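Local structure of acetylacetone-cleaving enzyme (Acinetobacter johnsonii, 3BAL) at residues N19-P23 and W145-K149; S58-H64 and G101-T107; L72-E78 and F108-Q114. The protein cleaves acetylacetone with molecular oxygen to methylglyoxal and acetate, as an iron-dependent homotetrameric dioxygenase of the cupin superfamily. All blocks are in the same frame, centred on the assembly; numbering follows the deposited sequence.

Interaction 1: N19-P23 and W145-K149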
ATOM      1  N   ASN A  19      25.740   0.246  18.577  1.00 23.87           N
ATOM      2  CA  ASN A  19      26.788   0.910  17.810  1.00 26.20           C
ATOM      3  C   ASN A  19      26.346   1.618  16.541  1.00 24.38           C
ATOM      4  O   ASN A  19      27.074   2.464  16.033  1.00 24.94           O
ATOM      5  CB  ASN A  19      27.864  -0.106  17.425  1.00 30.97           C
ATOM      6  CG  ASN A  19      28.630  -0.614  18.616  1.00 38.71           C
ATOM      7  OD1 ASN A  19      29.439  -1.540  18.496  1.00 43.85           O
ATOM      8  ND2 ASN A  19      28.391  -0.007  19.783  1.00 40.21           N
ATOM      9  N   ASN A  20      25.168   1.279  16.024  1.00 22.50           N
ATOM     10  CA  ASN A  20      24.701   1.884  14.785  1.00 21.26           C
ATOM     11  C   ASN A  20      23.728   3.044  14.878  1.00 20.34           C
ATOM     12  O   ASN A  20      23.271   3.550  13.854  1.00 20.35           O
ATOM     13  CB  ASN A  20      24.129   0.807  13.865  1.00 21.46           C
ATOM     14  CG  ASN A  20      25.193  -0.142  13.375  1.00 23.17           C
ATOM     15  OD1 ASN A  20      26.362   0.240  13.246  1.00 22.83           O
ATOM     16  ND2 ASN A  20      24.805  -1.373  13.082  1.00 22.09           N
ATOM     17  N   TYR A  21      23.402   3.472  16.090  1.00 19.64           N
ATOM     18  CA  TYR A  21      22.520   4.614  16.234  1.00 20.26           C
ATOM     19  C   TYR A  21      23.364   5.856  15.941  1.00 21.01           C
ATOM     20  O   TYR A  21      24.490   5.972  16.429  1.00 20.75           O
ATOM     21  CB  TYR A  21      21.949   4.690  17.653  1.00 18.62           C
ATOM     22  CG  TYR A  21      20.804   3.721  17.923  1.00 19.71           C
ATOM     23  CD1 TYR A  21      21.039   2.433  18.424  1.00 18.01           C
ATOM     24  CD2 TYR A  21      19.478   4.101  17.681  1.00 18.03           C
ATOM     25  CE1 TYR A  21      19.984   1.554  18.682  1.00 15.31           C
ATOM     26  CE2 TYR A  21      18.419   3.231  17.932  1.00 17.40           C
ATOM     27  CZ  TYR A  21      18.678   1.960  18.433  1.00 17.38           C
ATOM     28  OH  TYR A  21      17.621   1.112  18.684  1.00 17.47           O
ATOM     29  N   VAL A  22      22.835   6.766  15.127  1.00 20.10           N
ATOM     30  CA  VAL A  22      23.542   8.002  14.787  1.00 19.40           C
ATOM     31  C   VAL A  22      22.659   9.200  15.140  1.00 20.65           C
ATOM     32  O   VAL A  22      21.441   9.065  15.274  1.00 17.68           O
ATOM     33  CB  VAL A  22      23.886   8.082  13.269  1.00 18.76           C
ATOM     34  CG1 VAL A  22      24.804   6.945  12.878  1.00 18.66           C
ATOM     35  CG2 VAL A  22      22.612   8.066  12.429  1.00 16.74           C
ATOM     36  N   PRO A  23      23.265  10.390  15.300  1.00 20.98           N
ATOM     37  CA  PRO A  23      22.484  11.586  15.633  1.00 21.83           C
ATOM     38  C   PRO A  23      21.466  11.912  14.535  1.00 22.20           C
ATOM     39  O   PRO A  23      21.787  11.863  13.347  1.00 21.32           O
ATOM     40  CB  PRO A  23      23.554  12.673  15.766  1.00 21.82           C
ATOM     41  CG  PRO A  23      24.766  11.909  16.222  1.00 21.59           C
ATOM     42  CD  PRO A  23      24.711  10.679  15.340  1.00 22.54           C
ATOM     43  N   TRP A 145      20.680   9.106   6.477  1.00 19.47           N
ATOM     44  CA  TRP A 145      21.210   7.970   7.209  1.00 21.10           C
ATOM     45  C   TRP A 145      22.621   7.600   6.759  1.00 22.83           C
ATOM     46  O   TRP A 145      23.530   7.486   7.580  1.00 20.80           O
ATOM     47  CB  TRP A 145      20.271   6.769   7.029  1.00 21.59           C
ATOM     48  CG  TRP A 145      20.876   5.446   7.408  1.00 21.55           C
ATOM     49  CD1 TRP A 145      21.161   4.409   6.568  1.00 22.03           C
ATOM     50  CD2 TRP A 145      21.243   5.010   8.723  1.00 19.29           C
ATOM     51  NE1 TRP A 145      21.678   3.350   7.278  1.00 20.51           N
ATOM     52  CE2 TRP A 145      21.739   3.691   8.602  1.00 19.70           C
ATOM     53  CE3 TRP A 145      21.200   5.603   9.992  1.00 19.34           C
ATOM     54  CZ2 TRP A 145      22.190   2.952   9.704  1.00 19.05           C
ATOM     55  CZ3 TRP A 145      21.647   4.868  11.090  1.00 18.66           C
ATOM     56  CH2 TRP A 145      22.135   3.556  10.936  1.00 17.98           C
ATOM     57  N   LEU A 146      22.792   7.417   5.451  1.00 24.80           N
ATOM     58  CA  LEU A 146      24.078   7.047   4.863  1.00 25.54           C
ATOM     59  C   LEU A 146      25.114   8.160   4.946  1.00 26.83           C
ATOM     60  O   LEU A 146      26.309   7.893   5.030  1.00 28.66           O
ATOM     61  CB  LEU A 146      23.888   6.659   3.399  1.00 25.08           C
ATOM     62  CG  LEU A 146      22.979   5.469   3.094  1.00 24.14           C
ATOM     63  CD1 LEU A 146      22.886   5.274   1.587  1.00 25.77           C
ATOM     64  CD2 LEU A 146      23.525   4.225   3.759  1.00 24.61           C
ATOM     65  N   ALA A 147      24.650   9.403   4.904  1.00 28.09           N
ATOM     66  CA  ALA A 147      25.537  10.551   4.981  1.00 30.18           C
ATOM     67  C   ALA A 147      26.115  10.681   6.384  1.00 31.91           C
ATOM     68  O   ALA A 147      27.304  10.950   6.554  1.00 34.13           O
ATOM     69  CB  ALA A 147      24.783  11.817   4.610  1.00 30.17           C
ATOM     70  N   THR A 148      25.267  10.481   7.385  1.00 32.71           N
ATOM     71  CA  THR A 148      25.682  10.574   8.778  1.00 34.42           C
ATOM     72  C   THR A 148      26.445   9.319   9.179  1.00 36.15           C
ATOM     73  O   THR A 148      27.463   9.385   9.868  1.00 36.21           O
ATOM     74  CB  THR A 148      24.460  10.738   9.706  1.00 33.84           C
ATOM     75  OG1 THR A 148      23.734  11.917   9.329  1.00 34.73           O
ATOM     76  CG2 THR A 148      24.898  10.859  11.162  1.00 31.33           C
ATOM     77  N   LYS A 149      25.939   8.177   8.728  1.00 38.67           N
ATOM     78  CA  LYS A 149      26.540   6.884   9.025  1.00 40.03           C
ATOM     79  C   LYS A 149      27.657   6.624   8.016  1.00 41.88           C
ATOM     80  O   LYS A 149      28.808   7.017   8.299  1.00 42.62           O
ATOM     81  CB  LYS A 149      25.458   5.801   8.919  1.00 38.99           C
ATOM     82  CG  LYS A 149      25.824   4.429   9.453  1.00 39.71           C
ATOM     83  CD  LYS A 149      25.859   4.400  10.971  1.00 39.83           C
ATOM     84  CE  LYS A 149      25.805   2.968  11.487  1.00 40.62           C
ATOM     85  NZ  LYS A 149      26.810   2.076  10.837  1.00 40.14           N
TER
HETATM   86  O   HOH W   1      21.170  11.197  10.487  1.00 23.84           O

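Interaction 2: S58-H64 and G101-T107. With ZN (zinc ion), chain E.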
ATOM      1  N   SER A  58      12.361  16.326  21.238  1.00 14.61           N
ATOM      2  CA  SER A  58      11.191  16.441  20.376  1.00 13.35           C
ATOM      3  C   SER A  58      11.570  16.520  18.903  1.00 13.74           C
ATOM      4  O   SER A  58      12.747  16.670  18.557  1.00 13.91           O
ATOM      5  CB  SER A  58      10.384  17.690  20.745  1.00 14.51           C
ATOM      6  OG  SER A  58      11.158  18.866  20.576  1.00 13.88           O
ATOM      7  N   PHE A  59      10.562  16.405  18.043  1.00 12.76           N
ATOM      8  CA  PHE A  59      10.754  16.486  16.599  1.00 14.14           C
ATOM      9  C   PHE A  59      10.160  17.793  16.086  1.00 13.27           C
ATOM     10  O   PHE A  59       9.211  18.312  16.670  1.00 13.68           O
ATOM     11  CB  PHE A  59      10.064  15.318  15.880  1.00 13.50           C
ATOM     12  CG  PHE A  59      10.740  13.983  16.076  1.00 15.71           C
ATOM     13  CD1 PHE A  59      10.304  13.095  17.066  1.00 16.10           C
ATOM     14  CD2 PHE A  59      11.791  13.598  15.244  1.00 15.23           C
ATOM     15  CE1 PHE A  59      10.903  11.841  17.214  1.00 16.88           C
ATOM     16  CE2 PHE A  59      12.400  12.350  15.382  1.00 14.84           C
ATOM     17  CZ  PHE A  59      11.956  11.466  16.366  1.00 17.52           C
ATOM     18  N   ALA A  60      10.725  18.321  15.001  1.00 14.04           N
ATOM     19  CA  ALA A  60      10.233  19.560  14.398  1.00 13.16           C
ATOM     20  C   ALA A  60       8.838  19.300  13.833  1.00 13.82           C
ATOM     21  O   ALA A  60       8.475  18.148  13.582  1.00 15.54           O
ATOM     22  CB  ALA A  60      11.172  20.007  13.292  1.00 13.23           C
ATOM     23  N   SER A  61       8.066  20.370  13.639  1.00 13.22           N
ATOM     24  CA  SER A  61       6.699  20.280  13.127  1.00 14.17           C
ATOM     25  C   SER A  61       6.583  19.621  11.757  1.00 14.90           C
ATOM     26  O   SER A  61       7.305  19.970  10.824  1.00 16.67           O
ATOM     27  CB  SER A  61       6.068  21.675  13.056  1.00 14.83           C
ATOM     28  OG  SER A  61       5.977  22.252  14.345  1.00 17.24           O
ATOM     29  N   HIS A  62       5.652  18.680  11.629  1.00 14.01           N
ATOM     30  CA  HIS A  62       5.472  17.991  10.365  1.00 13.50           C
ATOM     31  C   HIS A  62       4.083  17.397  10.202  1.00 14.48           C
ATOM     32  O   HIS A  62       3.325  17.252  11.163  1.00 15.02           O
ATOM     33  CB  HIS A  62       6.490  16.868  10.231  1.00 12.78           C
ATOM     34  CG  HIS A  62       6.414  15.856  11.333  1.00 13.10           C
ATOM     35  ND1 HIS A  62       7.003  16.047  12.565  1.00 11.71           N
ATOM     36  CD2 HIS A  62       5.788  14.654  11.398  1.00 13.25           C
ATOM     37  CE1 HIS A  62       6.742  15.009  13.343  1.00 12.99           C
ATOM     38  NE2 HIS A  62       6.007  14.150  12.659  1.00 12.01           N
ATOM     39  N   ILE A  63       3.776  17.038   8.963  1.00 15.25           N
ATOM     40  CA  ILE A  63       2.503  16.432   8.611  1.00 14.39           C
ATOM     41  C   ILE A  63       2.787  15.073   7.961  1.00 14.08           C
ATOM     42  O   ILE A  63       3.704  14.953   7.145  1.00 12.40           O
ATOM     43  CB  ILE A  63       1.738  17.314   7.597  1.00 12.85           C
ATOM     44  CG1 ILE A  63       1.382  18.656   8.237  1.00 11.85           C
ATOM     45  CG2 ILE A  63       0.492  16.585   7.113  1.00 11.91           C
ATOM     46  CD1 ILE A  63       0.745  19.649   7.292  1.00 10.47           C
ATOM     47  N   HIS A  64       2.018  14.055   8.343  1.00 13.87           N
ATOM     48  CA  HIS A  64       2.161  12.716   7.770  1.00 12.81           C
ATOM     49  C   HIS A  64       1.349  12.647   6.481  1.00 13.81           C
ATOM     50  O   HIS A  64       0.125  12.792   6.495  1.00 11.94           O
ATOM     51  CB  HIS A  64       1.653  11.654   8.750  1.00 13.33           C
ATOM     52  CG  HIS A  64       2.586  11.402   9.888  1.00 13.04           C
ATOM     53  ND1 HIS A  64       3.388  10.281   9.961  1.00 14.07           N
ATOM     54  CD2 HIS A  64       2.906  12.164  10.961  1.00 12.05           C
ATOM     55  CE1 HIS A  64       4.164  10.366  11.028  1.00 12.70           C
ATOM     56  NE2 HIS A  64       3.892  11.499  11.651  1.00 13.09           N
ATOM     57  N   GLY A 101      -2.430  12.806   7.041  1.00 15.57           N
ATOM     58  CA  GLY A 101      -2.928  14.130   7.379  1.00 14.63           C
ATOM     59  C   GLY A 101      -2.626  14.549   8.810  1.00 16.05           C
ATOM     60  O   GLY A 101      -2.758  15.726   9.149  1.00 16.79           O
ATOM     61  N   ALA A 102      -2.221  13.596   9.647  1.00 14.38           N
ATOM     62  CA  ALA A 102      -1.921  13.882  11.046  1.00 14.29           C
ATOM     63  C   ALA A 102      -0.882  14.993  11.186  1.00 14.83           C
ATOM     64  O   ALA A 102       0.199  14.923  10.613  1.00 13.68           O
ATOM     65  CB  ALA A 102      -1.441  12.618  11.750  1.00 12.32           C
ATOM     66  N   LEU A 103      -1.229  16.019  11.956  1.00 15.93           N
ATOM     67  CA  LEU A 103      -0.339  17.156  12.188  1.00 17.53           C
ATOM     68  C   LEU A 103       0.368  17.024  13.535  1.00 16.27           C
ATOM     69  O   LEU A 103      -0.276  17.052  14.585  1.00 15.34           O
ATOM     70  CB  LEU A 103      -1.137  18.458  12.166  1.00 20.06           C
ATOM     71  CG  LEU A 103      -0.362  19.745  12.433  1.00 23.49           C
ATOM     72  CD1 LEU A 103       0.678  19.972  11.343  1.00 25.46           C
ATOM     73  CD2 LEU A 103      -1.337  20.911  12.472  1.00 28.98           C
ATOM     74  N   HIS A 104       1.693  16.888  13.496  1.00 14.63           N
ATOM     75  CA  HIS A 104       2.486  16.752  14.714  1.00 14.01           C
ATOM     76  C   HIS A 104       3.393  17.962  14.931  1.00 14.41           C
ATOM     77  O   HIS A 104       4.547  17.986  14.485  1.00 12.74           O
ATOM     78  CB  HIS A 104       3.314  15.470  14.645  1.00 14.68           C
ATOM     79  CG  HIS A 104       2.486  14.223  14.595  1.00 15.61           C
ATOM     80  ND1 HIS A 104       2.993  13.010  14.179  1.00 14.54           N
ATOM     81  CD2 HIS A 104       1.192  13.994  14.930  1.00 15.65           C
ATOM     82  CE1 HIS A 104       2.048  12.090  14.262  1.00 16.21           C
ATOM     83  NE2 HIS A 104       0.947  12.660  14.715  1.00 14.49           N
ATOM     84  N   GLY A 105       2.853  18.957  15.636  1.00 14.24           N
ATOM     85  CA  GLY A 105       3.577  20.189  15.913  1.00 13.97           C
ATOM     86  C   GLY A 105       4.882  20.013  16.657  1.00 14.75           C
ATOM     87  O   GLY A 105       5.906  20.577  16.261  1.00 15.16           O
ATOM     88  N   LYS A 106       4.853  19.241  17.737  1.00 13.91           N
ATOM     89  CA  LYS A 106       6.055  19.004  18.528  1.00 15.60           C
ATOM     90  C   LYS A 106       5.961  17.693  19.334  1.00 15.89           C
ATOM     91  O   LYS A 106       5.792  17.721  20.553  1.00 16.41           O
ATOM     92  CB  LYS A 106       6.285  20.202  19.469  1.00 15.28           C
ATOM     93  CG  LYS A 106       7.640  20.222  20.173  1.00 18.87           C
ATOM     94  CD  LYS A 106       7.800  21.481  21.012  1.00 21.10           C
ATOM     95  CE  LYS A 106       9.149  21.509  21.705  1.00 26.53           C
ATOM     96  NZ  LYS A 106       9.315  22.673  22.622  1.00 28.59           N
ATOM     97  N   THR A 107       6.049  16.550  18.655  1.00 15.35           N
ATOM     98  CA  THR A 107       6.000  15.266  19.351  1.00 14.99           C
ATOM     99  C   THR A 107       7.092  15.352  20.426  1.00 16.15           C
ATOM    100  O   THR A 107       8.263  15.581  20.108  1.00 15.78           O
ATOM    101  CB  THR A 107       6.262  14.090  18.378  1.00 13.63           C
ATOM    102  OG1 THR A 107       5.200  14.025  17.419  1.00 12.41           O
ATOM    103  CG2 THR A 107       6.332  12.768  19.130  1.00 12.92           C
TER
HETATM  104 ZN    ZN E 154       4.776  12.390  13.300  1.00 18.23          ZN
HETATM  105  O   HOH W   2       6.641  16.872  15.859  1.00 11.31           O
HETATM  106  O   HOH W   3       8.910  21.436  16.962  1.00 17.07           O

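Interaction 3: L72-E78 and F108-Q114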
ATOM      1  N   LEU A  72       5.886   1.841  20.815  1.00 13.10           N
ATOM      2  CA  LEU A  72       6.700   2.483  21.844  1.00 13.08           C
ATOM      3  C   LEU A  72       7.174   1.385  22.780  1.00 15.15           C
ATOM      4  O   LEU A  72       6.378   0.805  23.524  1.00 17.02           O
ATOM      5  CB  LEU A  72       5.868   3.507  22.624  1.00 12.69           C
ATOM      6  CG  LEU A  72       6.555   4.311  23.730  1.00 12.02           C
ATOM      7  CD1 LEU A  72       7.647   5.194  23.142  1.00 13.37           C
ATOM      8  CD2 LEU A  72       5.520   5.159  24.430  1.00 13.59           C
ATOM      9  N   THR A  73       8.471   1.103  22.751  1.00 15.29           N
ATOM     10  CA  THR A  73       9.025   0.036  23.578  1.00 15.17           C
ATOM     11  C   THR A  73       9.541   0.494  24.922  1.00 16.64           C
ATOM     12  O   THR A  73       9.704  -0.318  25.834  1.00 18.23           O
ATOM     13  CB  THR A  73      10.157  -0.695  22.840  1.00 12.61           C
ATOM     14  OG1 THR A  73      11.127   0.259  22.400  1.00 12.46           O
ATOM     15  CG2 THR A  73       9.606  -1.443  21.633  1.00 13.40           C
ATOM     16  N   LYS A  74       9.792   1.791  25.053  1.00 16.65           N
ATOM     17  CA  LYS A  74      10.302   2.329  26.304  1.00 17.52           C
ATOM     18  C   LYS A  74       9.975   3.808  26.469  1.00 16.34           C
ATOM     19  O   LYS A  74       9.983   4.565  25.500  1.00 13.98           O
ATOM     20  CB  LYS A  74      11.821   2.134  26.367  1.00 20.24           C
ATOM     21  CG  LYS A  74      12.460   2.674  27.632  1.00 23.82           C
ATOM     22  CD  LYS A  74      13.971   2.554  27.576  1.00 29.28           C
ATOM     23  CE  LYS A  74      14.598   3.016  28.886  1.00 33.79           C
ATOM     24  NZ  LYS A  74      14.064   2.233  30.056  1.00 36.35           N
ATOM     25  N   GLY A  75       9.671   4.209  27.699  1.00 16.15           N
ATOM     26  CA  GLY A  75       9.383   5.609  27.960  1.00 16.36           C
ATOM     27  C   GLY A  75       7.944   6.067  27.822  1.00 16.91           C
ATOM     28  O   GLY A  75       7.007   5.324  28.107  1.00 15.65           O
ATOM     29  N   LYS A  76       7.787   7.315  27.382  1.00 18.34           N
ATOM     30  CA  LYS A  76       6.481   7.947  27.201  1.00 19.28           C
ATOM     31  C   LYS A  76       6.577   8.935  26.035  1.00 19.55           C
ATOM     32  O   LYS A  76       7.603   9.597  25.870  1.00 19.77           O
ATOM     33  CB  LYS A  76       6.099   8.696  28.478  1.00 21.17           C
ATOM     34  CG  LYS A  76       6.147   7.843  29.723  1.00 25.49           C
ATOM     35  CD  LYS A  76       6.426   8.701  30.927  1.00 29.79           C
ATOM     36  CE  LYS A  76       5.186   9.376  31.414  1.00 32.58           C
ATOM     37  NZ  LYS A  76       4.968   8.836  32.783  1.00 36.27           N
ATOM     38  N   MET A  77       5.512   9.045  25.241  1.00 18.24           N
ATOM     39  CA  MET A  77       5.499   9.946  24.081  1.00 17.91           C
ATOM     40  C   MET A  77       4.189  10.745  23.960  1.00 17.69           C
ATOM     41  O   MET A  77       3.108  10.161  23.929  1.00 17.12           O
ATOM     42  CB  MET A  77       5.736   9.131  22.797  1.00 16.88           C
ATOM     43  CG  MET A  77       5.650   9.926  21.498  1.00 18.15           C
ATOM     44  SD  MET A  77       6.099   8.931  20.064  1.00 18.74           S
ATOM     45  CE  MET A  77       4.650   7.881  19.945  1.00 17.34           C
ATOM     46  N   GLU A  78       4.297  12.074  23.900  1.00 16.39           N
ATOM     47  CA  GLU A  78       3.129  12.951  23.773  1.00 17.25           C
ATOM     48  C   GLU A  78       2.903  13.293  22.304  1.00 16.89           C
ATOM     49  O   GLU A  78       3.664  14.056  21.716  1.00 16.93           O
ATOM     50  CB  GLU A  78       3.331  14.244  24.574  1.00 17.93           C
ATOM     51  CG  GLU A  78       3.165  14.097  26.086  1.00 18.68           C
ATOM     52  CD  GLU A  78       3.718  15.292  26.860  1.00 20.70           C
ATOM     53  OE1 GLU A  78       3.805  16.395  26.284  1.00 20.33           O
ATOM     54  OE2 GLU A  78       4.059  15.132  28.050  1.00 23.31           O
ATOM     55  N   PHE A 108       6.698  15.154  21.686  1.00 16.44           N
ATOM     56  CA  PHE A 108       7.593  15.305  22.842  1.00 16.25           C
ATOM     57  C   PHE A 108       7.829  14.073  23.734  1.00 16.22           C
ATOM     58  O   PHE A 108       6.901  13.314  24.031  1.00 17.14           O
ATOM     59  CB  PHE A 108       7.034  16.452  23.699  1.00 16.99           C
ATOM     60  CG  PHE A 108       7.932  16.893  24.819  1.00 19.35           C
ATOM     61  CD1 PHE A 108       9.094  17.609  24.558  1.00 19.78           C
ATOM     62  CD2 PHE A 108       7.599  16.615  26.141  1.00 20.61           C
ATOM     63  CE1 PHE A 108       9.914  18.048  25.599  1.00 22.42           C
ATOM     64  CE2 PHE A 108       8.413  17.046  27.191  1.00 21.99           C
ATOM     65  CZ  PHE A 108       9.571  17.763  26.918  1.00 22.34           C
ATOM     66  N   PHE A 109       9.072  13.904  24.189  1.00 14.65           N
ATOM     67  CA  PHE A 109       9.437  12.788  25.066  1.00 13.55           C
ATOM     68  C   PHE A 109       9.857  13.291  26.451  1.00 15.03           C
ATOM     69  O   PHE A 109      11.002  13.684  26.664  1.00 14.14           O
ATOM     70  CB  PHE A 109      10.563  11.982  24.434  1.00 13.37           C
ATOM     71  CG  PHE A 109      10.220  11.461  23.076  1.00 13.45           C
ATOM     72  CD1 PHE A 109      10.420  12.248  21.945  1.00 13.44           C
ATOM     73  CD2 PHE A 109       9.623  10.215  22.929  1.00 13.18           C
ATOM     74  CE1 PHE A 109      10.029  11.800  20.691  1.00 14.82           C
ATOM     75  CE2 PHE A 109       9.225   9.754  21.675  1.00 13.34           C
ATOM     76  CZ  PHE A 109       9.427  10.548  20.555  1.00 14.20           C
ATOM     77  N   PRO A 110       8.924  13.269  27.417  1.00 16.96           N
ATOM     78  CA  PRO A 110       9.135  13.719  28.804  1.00 17.37           C
ATOM     79  C   PRO A 110      10.191  12.925  29.571  1.00 17.87           C
ATOM     80  O   PRO A 110      10.791  13.427  30.518  1.00 16.03           O
ATOM     81  CB  PRO A 110       7.750  13.549  29.436  1.00 16.55           C
ATOM     82  CG  PRO A 110       6.803  13.547  28.255  1.00 19.68           C
ATOM     83  CD  PRO A 110       7.556  12.734  27.253  1.00 17.11           C
ATOM     84  N   VAL A 111      10.406  11.691  29.133  1.00 18.11           N
ATOM     85  CA  VAL A 111      11.338  10.782  29.771  1.00 19.93           C
ATOM     86  C   VAL A 111      12.148  10.035  28.697  1.00 20.56           C
ATOM     87  O   VAL A 111      11.716   9.959  27.549  1.00 21.62           O
ATOM     88  CB  VAL A 111      10.519   9.788  30.642  1.00 20.63           C
ATOM     89  CG1 VAL A 111      10.415   8.440  29.944  1.00 22.47           C
ATOM     90  CG2 VAL A 111      11.079   9.699  32.028  1.00 23.80           C
ATOM     91  N   GLU A 112      13.317   9.497  29.044  1.00 20.16           N
ATOM     92  CA  GLU A 112      14.102   8.777  28.037  1.00 20.96           C
ATOM     93  C   GLU A 112      13.260   7.653  27.430  1.00 19.35           C
ATOM     94  O   GLU A 112      12.794   6.761  28.141  1.00 18.67           O
ATOM     95  CB  GLU A 112      15.378   8.198  28.629  1.00 24.38           C
ATOM     96  CG  GLU A 112      16.281   7.614  27.554  1.00 30.28           C
ATOM     97  CD  GLU A 112      17.729   7.561  27.974  1.00 36.42           C
ATOM     98  OE1 GLU A 112      18.046   6.824  28.937  1.00 38.11           O
ATOM     99  OE2 GLU A 112      18.552   8.261  27.338  1.00 38.84           O
ATOM    100  N   SER A 113      13.091   7.687  26.107  1.00 18.27           N
ATOM    101  CA  SER A 113      12.253   6.717  25.409  1.00 15.55           C
ATOM    102  C   SER A 113      12.874   6.037  24.183  1.00 15.76           C
ATOM    103  O   SER A 113      13.977   6.372  23.745  1.00 14.56           O
ATOM    104  CB  SER A 113      10.960   7.421  24.969  1.00 13.84           C
ATOM    105  OG  SER A 113      10.442   8.246  25.997  1.00 11.03           O
ATOM    106  N   GLN A 114      12.130   5.074  23.640  1.00 15.23           N
ATOM    107  CA  GLN A 114      12.512   4.353  22.426  1.00 14.62           C
ATOM    108  C   GLN A 114      11.229   3.917  21.708  1.00 14.64           C
ATOM    109  O   GLN A 114      10.270   3.476  22.347  1.00 12.65           O
ATOM    110  CB  GLN A 114      13.370   3.108  22.734  1.00 16.40           C
ATOM    111  CG  GLN A 114      13.670   2.252  21.474  1.00 18.36           C
ATOM    112  CD  GLN A 114      14.533   1.013  21.733  1.00 20.38           C
ATOM    113  OE1 GLN A 114      15.762   1.100  21.834  1.00 20.13           O
ATOM    114  NE2 GLN A 114      13.888  -0.149  21.835  1.00 17.93           N
TER

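Interaction 1: N19-P23 and W145-K149
Val22 and Lys149 bring the two backbones nearest, with 6.6 Å between their CA atoms, where the last turn of a helix meets a 3-10 turn that runs into a short strand. Val22 points at the helix and its branches divide the work. Val22 CG2 lies 3.6 Å from CZ3 of the Trp145 ring. Val22 CG1 meets Lys149 CD at 3.4 Å, a tight carbon contact. Val22 CB rests on Thr148 CG2. The indole of Trp145 also meets the backbone of the turn. Asn20 O sits in the ring plane at its edge, 3.1 Å from Trp145 CH2. Lys149 starts out anti to its backbone N (chi1 -168°), and bends at chi2 and chi4 carry the amine back over Asn20. There Lys149 NZ donates to Asn20 OD1 at 3.1 Å. It comes from above the carbonyl plane, at a C=O...N angle of 114°, so it does not use a lone pair. Water 1 donates to Pro23 O at 3.0 Å and to Thr148 OG1 at 2.9 Å. Thr148 OG1 is also hydrogen-bonded to Ala144 O of its own helix. The contact thus lays the end of helix 138-148 against strand 22-23, outermost in its sheet within this chain. Strand 34-41 lies next to it, with Trp35 backbone hydrogen-bonded to Val22 and Leu37 touching Trp145, while Tyr3 of the second subunit meets the indole edge-to-face.

Interaction 2: S58-H64 and G101-T107
The His62 ring carries CB of His104 over one face, a CH-pi contact 3.9 Å from the ring centroid. At the edge of the same ring, in its plane, lies His64 NE2. The His64 ring has Ala102 O at its edge. The imidazoles of His62 and His104 are nearly perpendicular, with planes at 89°, and those of His64 and His104 meet at 66°. This spread aims three nitrogens at one zinc ion. His62 NE2 binds it at 2.2 Å, and His64 NE2 and His104 ND1 each bind it at 2.1 Å. Three histidines are the protein ligands here, where many cupins add a glutamate. The enzyme works with iron, and zinc occupies the site in this crystal. His62 CG stands between the backbone N and the carbonyl carbon (chi1 58°), which tucks the ring back so that ND1 donates to Ala60 O at 2.8 Å, in the ring plane. That bond fixes the ring's rotation. His104 NE2 is hydrogen-bonded to Glu98 OE1, a second-shell partner that positions the ring and may make it a stronger donor to the metal.

The backbones pair antiparallel. His62 and His104 form the hydrogen-bonded pair, and His104 N reaches His62 O at 2.9 Å. Ile63 and Leu103 are the next, non-hydrogen-bonded pair, and their side chains touch on the face turned from the metal. Toward the other end, Ser61 OG donates to Gly105 O at a modelled 2.5 Å, unusually short and so doubtful in detail, and Phe59 N bonds to Thr107 O. Strand 57-64 also pairs with strand 123-126, whose Phe125 meets the His62 ring. Met117 and Phe119 of strand 113-120 touch His64, and Val79 of strand 76-79 touches His104.

Interaction 3: L72-E78 and F108-Q114
Met77 extends with CG anti to its backbone N (chi1 176°), while Phe109 CG lies anti to its carbonyl carbon (chi1 -57°), and the two side chains run side by side in the same direction. Met77 CG lies 3.6 Å from Phe109 CE2. The sulfur SD is 4.6 Å from the ring centroid, well off the ring normal, in an oblique Met-aromatic contact. Glu78 and Phe108 also lie side by side. The Glu78 carboxylate is turned 46° from the Phe108 ring, and OE2 reaches Pro110 CG.

The backbones form two separate antiparallel pairings with a loop between them. At one end Glu78 N donates almost straight to Phe108 O at 2.9 Å, and Phe108 N answers to Glu78 O. At the other end Thr73 and Lys74 both face Gln114 in a classic beta bulge. Their backbone N atoms approach Gln114 O from the same face of its carbonyl plane, with Thr73 N at 3.0 Å, and Gln114 N returns a bond to Lys74 O. This joins two neighbouring strands of the cupin jelly roll. Between the pairings Ser113 OG takes a bond from Lys76 N at 3.1 Å and gives one to Val111 O at 2.6 Å, so a hydroxyl bridges the shift in register. Gly75 CA passes 3.5 Å from Ser113 OG. Beyond Phe109 lie Cys53 of strand 46-53 and Phe59 of strand 57-64.

In the fold
Interactions 2 and 3 share one part of the jelly roll, with centres 15 Å apart. Along the chain their segments alternate: 58-64, 72-78, 101-107, 108-114. Segment 101-107 runs directly into 108-114, and strands 57-64 and 108-109 are sheet neighbours. They touch where Phe59 packs on Phe109 and Thr107 on Met77, whose side chain is about 8 Å from the zinc ion. Interaction 1 encloses both, joining the N-terminal region to the C-terminal helix. Its centre is 22 Å from that of interaction 2, on the other side of the chain's centre. It meets interaction 3 through Tyr21 and Gln114. Interactions 1 and 2 do not touch: their nearest atoms are about 9 Å apart, separating metal site from helix end.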